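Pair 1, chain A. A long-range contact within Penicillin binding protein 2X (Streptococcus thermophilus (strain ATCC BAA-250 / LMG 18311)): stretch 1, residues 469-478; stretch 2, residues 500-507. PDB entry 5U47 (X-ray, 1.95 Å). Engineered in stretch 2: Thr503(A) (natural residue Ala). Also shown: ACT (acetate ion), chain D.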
# COMPACT_ATOMS: atom_id res chain seq x y z
N THR A 469 -0.11 -18.94 20.48
CA THR A 469 -0.36 -17.51 20.61
C THR A 469 -1.79 -17.19 20.15
O THR A 469 -2.52 -16.49 20.86
CB THR A 469 0.67 -16.68 19.80
OG1 THR A 469 1.98 -16.91 20.32
CG2 THR A 469 0.37 -15.19 19.91
N ARG A 470 -2.21 -17.76 19.01
CA ARG A 470 -3.57 -17.52 18.49
C ARG A 470 -4.63 -18.04 19.45
O ARG A 470 -5.66 -17.39 19.65
CB ARG A 470 -3.77 -18.14 17.11
CG ARG A 470 -3.01 -17.43 15.98
CD ARG A 470 -3.52 -17.83 14.60
NE ARG A 470 -3.60 -19.28 14.42
CZ ARG A 470 -2.58 -20.09 14.13
NH1 ARG A 470 -1.33 -19.63 13.98
NH2 ARG A 470 -2.79 -21.39 14.01
N ASN A 471 -4.39 -19.20 20.06
CA ASN A 471 -5.33 -19.74 21.02
C ASN A 471 -5.42 -18.85 22.28
O ASN A 471 -6.51 -18.57 22.75
CB ASN A 471 -5.00 -21.18 21.39
CG ASN A 471 -6.00 -21.76 22.37
OD1 ASN A 471 -7.21 -21.75 22.11
ND2 ASN A 471 -5.52 -22.24 23.50
N TYR A 472 -4.29 -18.38 22.81
CA TYR A 472 -4.33 -17.47 23.97
C TYR A 472 -5.09 -16.20 23.62
O TYR A 472 -5.80 -15.64 24.46
CB TYR A 472 -2.92 -17.13 24.50
CG TYR A 472 -2.20 -18.30 25.14
CD1 TYR A 472 -2.74 -18.94 26.24
CD2 TYR A 472 -0.96 -18.72 24.68
CE1 TYR A 472 -2.08 -20.01 26.85
CE2 TYR A 472 -0.31 -19.79 25.27
CZ TYR A 472 -0.87 -20.42 26.36
OH TYR A 472 -0.22 -21.47 26.95
N MET A 473 -4.97 -15.75 22.38
CA MET A 473 -5.68 -14.55 21.90
C MET A 473 -7.21 -14.70 21.83
O MET A 473 -7.92 -13.69 21.76
CB MET A 473 -5.12 -14.10 20.54
CG MET A 473 -3.75 -13.45 20.64
SD MET A 473 -2.95 -13.20 19.03
CE MET A 473 -3.90 -11.84 18.37
N ILE A 474 -7.73 -15.92 21.82
CA ILE A 474 -9.19 -16.12 21.85
C ILE A 474 -9.74 -15.58 23.18
O ILE A 474 -10.79 -14.91 23.23
CB ILE A 474 -9.58 -17.61 21.69
CG1 ILE A 474 -9.26 -18.12 20.28
CG2 ILE A 474 -11.07 -17.83 22.01
CD1 ILE A 474 -9.44 -19.61 20.10
N SER A 475 -9.01 -15.87 24.26
CA SER A 475 -9.43 -15.45 25.61
C SER A 475 -9.49 -13.95 25.80
O SER A 475 -10.25 -13.47 26.64
CB SER A 475 -8.56 -16.10 26.69
OG SER A 475 -8.71 -17.50 26.65
N VAL A 476 -8.70 -13.20 25.04
CA VAL A 476 -8.79 -11.75 25.11
C VAL A 476 -10.26 -11.34 24.87
O VAL A 476 -10.76 -10.40 25.47
CB VAL A 476 -7.89 -11.08 24.05
CG1 VAL A 476 -8.15 -9.58 24.01
CG2 VAL A 476 -6.43 -11.37 24.34
N GLY A 477 -10.91 -12.07 23.96
CA GLY A 477 -12.30 -11.83 23.62
C GLY A 477 -13.33 -12.59 24.45
O GLY A 477 -14.41 -12.04 24.74
N THR A 478 -12.99 -13.81 24.89
CA THR A 478 -13.95 -14.68 25.58
C THR A 478 -13.94 -14.75 27.12
O THR A 478 -14.95 -15.17 27.71
CB THR A 478 -13.80 -16.14 25.09
OG1 THR A 478 -12.49 -16.63 25.40
CG2 THR A 478 -14.04 -16.22 23.59
N ASN A 500 -17.63 -18.33 14.55
CA ASN A 500 -16.20 -18.67 14.59
C ASN A 500 -15.53 -18.19 15.85
O ASN A 500 -15.96 -17.20 16.46
CB ASN A 500 -15.44 -17.97 13.45
CG ASN A 500 -15.68 -18.57 12.10
OD1 ASN A 500 -16.32 -17.97 11.24
ND2 ASN A 500 -15.18 -19.77 11.90
N ASP A 501 -14.47 -18.90 16.24
CA ASP A 501 -13.59 -18.45 17.29
C ASP A 501 -12.74 -17.37 16.62
O ASP A 501 -12.30 -17.54 15.47
CB ASP A 501 -12.66 -19.56 17.79
CG ASP A 501 -13.36 -20.60 18.64
OD1 ASP A 501 -14.38 -20.29 19.31
OD2 ASP A 501 -12.86 -21.73 18.66
N VAL A 502 -12.52 -16.26 17.32
CA VAL A 502 -11.77 -15.15 16.76
C VAL A 502 -10.58 -14.85 17.65
O VAL A 502 -10.70 -14.69 18.86
CB VAL A 502 -12.64 -13.89 16.63
CG1 VAL A 502 -11.93 -12.86 15.76
CG2 VAL A 502 -14.01 -14.21 16.01
N THR A 503 -9.43 -14.78 17.02
CA THR A 503 -8.15 -14.48 17.66
C THR A 503 -8.00 -12.96 17.67
O THR A 503 -7.90 -12.33 16.60
CB THR A 503 -7.04 -15.21 16.86
OG1 THR A 503 -6.97 -16.56 17.33
CG2 THR A 503 -5.67 -14.55 16.97
N VAL A 504 -8.01 -12.36 18.85
CA VAL A 504 -7.93 -10.91 18.93
C VAL A 504 -6.95 -10.40 19.98
O VAL A 504 -6.64 -11.10 20.94
CB VAL A 504 -9.32 -10.33 19.24
CG1 VAL A 504 -10.32 -10.74 18.16
CG2 VAL A 504 -9.81 -10.83 20.60
N LYS A 505 -6.48 -9.17 19.78
CA LYS A 505 -5.68 -8.46 20.78
C LYS A 505 -5.90 -6.99 20.59
O LYS A 505 -5.76 -6.46 19.49
CB LYS A 505 -4.18 -8.77 20.70
CG LYS A 505 -3.36 -8.11 21.82
CD LYS A 505 -3.72 -8.64 23.22
CE LYS A 505 -2.99 -7.90 24.33
NZ LYS A 505 -3.64 -6.60 24.67
N SER A 506 -6.23 -6.32 21.67
CA SER A 506 -6.48 -4.91 21.66
C SER A 506 -5.23 -4.21 22.05
O SER A 506 -4.31 -4.80 22.65
CB SER A 506 -7.53 -4.54 22.73
OG SER A 506 -7.09 -4.97 24.02
N GLY A 507 -5.22 -2.92 21.81
CA GLY A 507 -4.14 -2.11 22.22
C GLY A 507 -4.52 -0.68 22.54
O GLY A 507 -5.49 -0.12 22.01
C ACT D . -11.98 -18.13 28.58
O ACT D . -10.82 -18.18 28.11
OXT ACT D . -12.98 -18.00 27.84
CH3 ACT D . -12.16 -18.24 30.07
O HOH W 1 -12.33 -14.30 20.90

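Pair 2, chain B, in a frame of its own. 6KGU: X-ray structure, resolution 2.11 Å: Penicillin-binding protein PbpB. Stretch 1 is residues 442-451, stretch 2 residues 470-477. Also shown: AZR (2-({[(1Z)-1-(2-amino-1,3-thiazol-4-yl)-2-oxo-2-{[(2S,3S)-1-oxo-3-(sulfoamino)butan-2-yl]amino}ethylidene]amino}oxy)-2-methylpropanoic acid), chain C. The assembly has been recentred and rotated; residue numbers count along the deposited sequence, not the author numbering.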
# COMPACT_ATOMS: atom_id res chain seq x y z
N VAL B 442 -5.94 -14.94 10.77
CA VAL B 442 -5.66 -14.66 9.37
C VAL B 442 -4.16 -14.39 9.15
O VAL B 442 -3.57 -14.87 8.18
CB VAL B 442 -6.52 -13.48 8.88
CG1 VAL B 442 -6.06 -13.00 7.50
CG2 VAL B 442 -8.02 -13.87 8.85
N ARG B 443 -3.53 -13.64 10.06
CA ARG B 443 -2.08 -13.42 10.01
C ARG B 443 -1.32 -14.73 10.00
O ARG B 443 -0.36 -14.90 9.22
CB ARG B 443 -1.61 -12.59 11.22
CG ARG B 443 -2.05 -11.15 11.25
CD ARG B 443 -1.14 -10.29 12.14
NE ARG B 443 -1.02 -10.74 13.52
CZ ARG B 443 -1.76 -10.29 14.53
NH1 ARG B 443 -2.73 -9.42 14.32
NH2 ARG B 443 -1.55 -10.73 15.76
N GLN B 444 -1.69 -15.66 10.88
CA GLN B 444 -1.01 -16.95 10.91
C GLN B 444 -1.21 -17.71 9.61
O GLN B 444 -0.26 -18.28 9.06
CB GLN B 444 -1.49 -17.78 12.11
CG GLN B 444 -0.93 -17.29 13.44
CD GLN B 444 0.60 -17.37 13.51
OE1 GLN B 444 1.21 -18.34 13.06
NE2 GLN B 444 1.20 -16.34 14.06
N MET B 445 -2.45 -17.72 9.09
CA MET B 445 -2.73 -18.38 7.82
C MET B 445 -1.86 -17.84 6.70
O MET B 445 -1.33 -18.60 5.90
CB MET B 445 -4.21 -18.20 7.44
CG MET B 445 -5.13 -19.33 7.83
SD MET B 445 -6.66 -19.34 6.86
CE MET B 445 -7.28 -17.69 7.17
N LEU B 446 -1.74 -16.52 6.61
CA LEU B 446 -0.99 -15.93 5.51
C LEU B 446 0.52 -16.15 5.65
O LEU B 446 1.27 -15.80 4.73
CB LEU B 446 -1.31 -14.43 5.39
CG LEU B 446 -2.76 -14.10 4.99
CD1 LEU B 446 -2.99 -12.60 4.90
CD2 LEU B 446 -3.13 -14.78 3.66
N ARG B 447 0.98 -16.74 6.75
CA ARG B 447 2.35 -17.26 6.80
C ARG B 447 2.56 -18.36 5.77
O ARG B 447 3.69 -18.56 5.29
CB ARG B 447 2.69 -17.80 8.19
CG ARG B 447 2.84 -16.73 9.27
CD ARG B 447 3.08 -17.38 10.65
NE ARG B 447 4.33 -18.13 10.70
CZ ARG B 447 4.66 -18.97 11.68
NH1 ARG B 447 3.84 -19.19 12.72
NH2 ARG B 447 5.81 -19.61 11.64
N ALA B 448 1.50 -19.08 5.41
CA ALA B 448 1.63 -20.15 4.43
C ALA B 448 2.07 -19.64 3.07
O ALA B 448 2.73 -20.36 2.31
CB ALA B 448 0.29 -20.89 4.29
N VAL B 449 1.73 -18.39 2.73
CA VAL B 449 2.08 -17.84 1.43
C VAL B 449 3.59 -17.78 1.25
O VAL B 449 4.10 -17.99 0.15
CB VAL B 449 1.42 -16.45 1.27
CG1 VAL B 449 2.06 -15.67 0.10
CG2 VAL B 449 -0.10 -16.60 1.07
N VAL B 450 4.33 -17.51 2.33
CA VAL B 450 5.78 -17.37 2.22
C VAL B 450 6.51 -18.64 2.64
O VAL B 450 7.74 -18.64 2.73
CB VAL B 450 6.29 -16.16 3.02
CG1 VAL B 450 5.56 -14.89 2.59
CG2 VAL B 450 6.12 -16.40 4.52
N GLN B 451 5.78 -19.73 2.86
CA GLN B 451 6.41 -20.97 3.28
C GLN B 451 7.00 -21.72 2.10
O GLN B 451 6.36 -21.87 1.05
CB GLN B 451 5.41 -21.86 4.02
CG GLN B 451 5.95 -23.26 4.34
CD GLN B 451 5.06 -24.00 5.32
OE1 GLN B 451 5.00 -23.64 6.50
NE2 GLN B 451 4.34 -25.00 4.84
N TYR B 470 11.81 -15.14 11.19
CA TYR B 470 10.71 -14.22 11.43
C TYR B 470 9.42 -14.81 10.87
O TYR B 470 9.42 -15.48 9.83
CB TYR B 470 10.97 -12.84 10.78
CG TYR B 470 12.14 -12.10 11.39
CD1 TYR B 470 12.01 -11.43 12.61
CD2 TYR B 470 13.37 -12.04 10.75
CE1 TYR B 470 13.07 -10.75 13.17
CE2 TYR B 470 14.44 -11.35 11.30
CZ TYR B 470 14.28 -10.72 12.52
OH TYR B 470 15.33 -10.03 13.07
N GLN B 471 8.31 -14.54 11.56
CA GLN B 471 6.98 -14.94 11.11
C GLN B 471 6.43 -13.93 10.08
O GLN B 471 5.45 -13.23 10.31
CB GLN B 471 6.03 -15.07 12.29
CG GLN B 471 6.37 -16.18 13.30
CD GLN B 471 5.23 -16.48 14.26
OE1 GLN B 471 4.05 -16.24 13.96
NE2 GLN B 471 5.57 -17.03 15.42
N MET B 472 7.09 -13.87 8.92
CA MET B 472 6.54 -13.03 7.86
C MET B 472 5.23 -13.63 7.36
O MET B 472 5.02 -14.85 7.40
CB MET B 472 7.53 -12.90 6.70
CG MET B 472 8.84 -12.13 7.06
SD MET B 472 8.55 -10.52 7.82
CE MET B 472 10.23 -10.10 8.30
N ALA B 473 4.33 -12.75 6.92
CA ALA B 473 3.03 -13.16 6.42
C ALA B 473 2.59 -12.17 5.35
O ALA B 473 2.83 -10.97 5.50
CB ALA B 473 1.98 -13.20 7.55
N GLY B 474 1.95 -12.68 4.30
CA GLY B 474 1.58 -11.82 3.19
C GLY B 474 0.72 -12.54 2.16
O GLY B 474 0.23 -13.64 2.38
N LYS B 475 0.55 -11.87 1.01
CA LYS B 475 -0.26 -12.40 -0.07
C LYS B 475 0.24 -11.80 -1.39
O LYS B 475 0.46 -10.59 -1.48
CB LYS B 475 -1.75 -12.07 0.12
CG LYS B 475 -2.66 -12.66 -0.96
CD LYS B 475 -2.74 -14.18 -0.83
CE LYS B 475 -3.46 -14.80 -2.01
NZ LYS B 475 -2.58 -14.94 -3.21
N THR B 476 0.39 -12.67 -2.39
CA THR B 476 0.77 -12.31 -3.75
C THR B 476 -0.46 -11.96 -4.58
O THR B 476 -1.56 -12.44 -4.30
CB THR B 476 1.49 -13.48 -4.43
OG1 THR B 476 0.78 -14.69 -4.12
CG2 THR B 476 2.96 -13.60 -3.96
N GLY B 477 -0.26 -11.12 -5.60
CA GLY B 477 -1.29 -10.88 -6.59
C GLY B 477 -0.74 -10.80 -8.00
O GLY B 477 0.34 -10.25 -8.23
C7 AZR C . -3.19 -16.92 -9.73
S8 AZR C . -8.37 -10.43 -11.44
O9 AZR C . -3.96 -12.80 -8.11
O10 AZR C . -6.75 -15.35 -10.93
O11 AZR C . -4.61 -14.99 -13.22
N12 AZR C . -2.77 -15.69 -7.62
N13 AZR C . -4.87 -14.22 -10.31
N14 AZR C . -5.36 -13.78 -13.35
N15 AZR C . -6.74 -11.33 -13.23
N16 AZR C . -7.59 -9.19 -13.70
S17 AZR C . -1.24 -15.46 -7.24
C18 AZR C . -3.24 -15.58 -9.01
C19 AZR C . -4.63 -14.92 -9.05
C20 AZR C . -4.60 -13.82 -7.97
C21 AZR C . -5.93 -14.44 -11.10
C22 AZR C . -6.01 -13.53 -12.28
C23 AZR C . -3.83 -15.29 -14.35
C24 AZR C . -6.82 -12.29 -12.22
C25 AZR C . -7.65 -11.98 -11.19
C26 AZR C . -7.49 -10.30 -12.94
C27 AZR C . -2.72 -14.25 -14.39
C28 AZR C . -3.27 -16.70 -14.25
C29 AZR C . -4.72 -15.18 -15.58
O30 AZR C . -5.94 -15.21 -15.54
O31 AZR C . -4.05 -15.09 -16.69
O32 AZR C . -0.50 -16.58 -7.70
O33 AZR C . -1.17 -15.55 -5.69
O34 AZR C . -0.89 -14.14 -7.60
O HOH W 2 6.16 -17.15 8.41

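In both pairs a helical segment lies across the start of a strand, and the two backbones are held in register by a single main-chain hydrogen bond. Superposed on 14 central residues, they agree closely, and the buried areas are almost equal, 494 Å² in pair 1 and 495 Å² in pair 2. In pair 1 the helix and strand axes approach to 5.7 Å at 65°. The nearest CA atoms across the stretches belong to matched positions: CA of Ile474(A) lies 4.6 Å from CA of Thr503(A), and CA of Arg447(B) lies 4.2 Å from CA of Ala473(B).

The first rule is the backbone clamp. Val504(A) N donates to Met473(A) O at 3.2 Å, and in the matching place Gly474(B) N donates to Leu446(B) O, also at 3.2 Å. Both are nearly straight at the hydrogen, so each N-H points closely at the carbonyl oxygen.

The second rule is a shared pair of anchors. Val476(A) and Val449(B) coincide, both t and both pointing toward the strand, where they pack on the aliphatic part of the matched lysines: Val476(A) CG2 is 4.0 Å from Lys505(A) CD, and Val449(B) CG2 is 4.1 Å from Lys475(B) CD. The lysines share t, p, t, p rotamers, and each curls back to its own strand, Lys505(A) NZ to Ser506(A) O at 2.8 Å and Lys475(B) NZ to Thr476(B) O at 2.9 Å.

Around these fixed points bulk is redistributed. Val504(A) matches Gly474(B), whereas Gly477(A) matches Val450(B). Val504(A) CG2 comes within 3.7 Å of Gly477(A) N, and a CB modelled on that glycine would sit a tight 3.4 Å from the same methyl, Val504(A) CG2. In pair 2 the volume comes from stretch 1: Val450(B) points toward the strand, its CG2 3.5 Å from Met472(B) O and 4.4 Å from Met472(B) CB.

Thr503(A), an engineered residue, matches Ala473(B). Thr503(A) OG1 lies 2.8 Å from Arg470(A) O, while Thr503(A) CG2 meets Met473(A) CE at 3.5 Å. Ala473(B) offers just a methyl: its CB is 3.3 Å from Arg443(B) O and 4.1 Å from Leu446(B) CB.

The flank contrasts apolar packing with a polar network. Ile474(A) sets CD1 4.0 Å from Asp501(A) CB. The matched Arg447(B) runs its chain past the strand, with CG 3.4 Å from Met472(B) O, and places its guanidinium so that Gln471(B) OE1 lies over one face. Gln471(B) OE1 is hydrogen-bonded by Gln444(B) NE2 at 2.9 Å, while Arg447(B) NH1 donates to Gln444(B) OE1 at 2.8 Å. Water joins the segments in both pairs, but from different atoms: in pair 1 it donates to Ile474(A) O and Val502(A) O, whereas in pair 2 it accepts from Arg447(B) NE and donates to Met472(B) O. The backbone clamp and valine-lysine packing persist; the surrounding bulk and polarity vary.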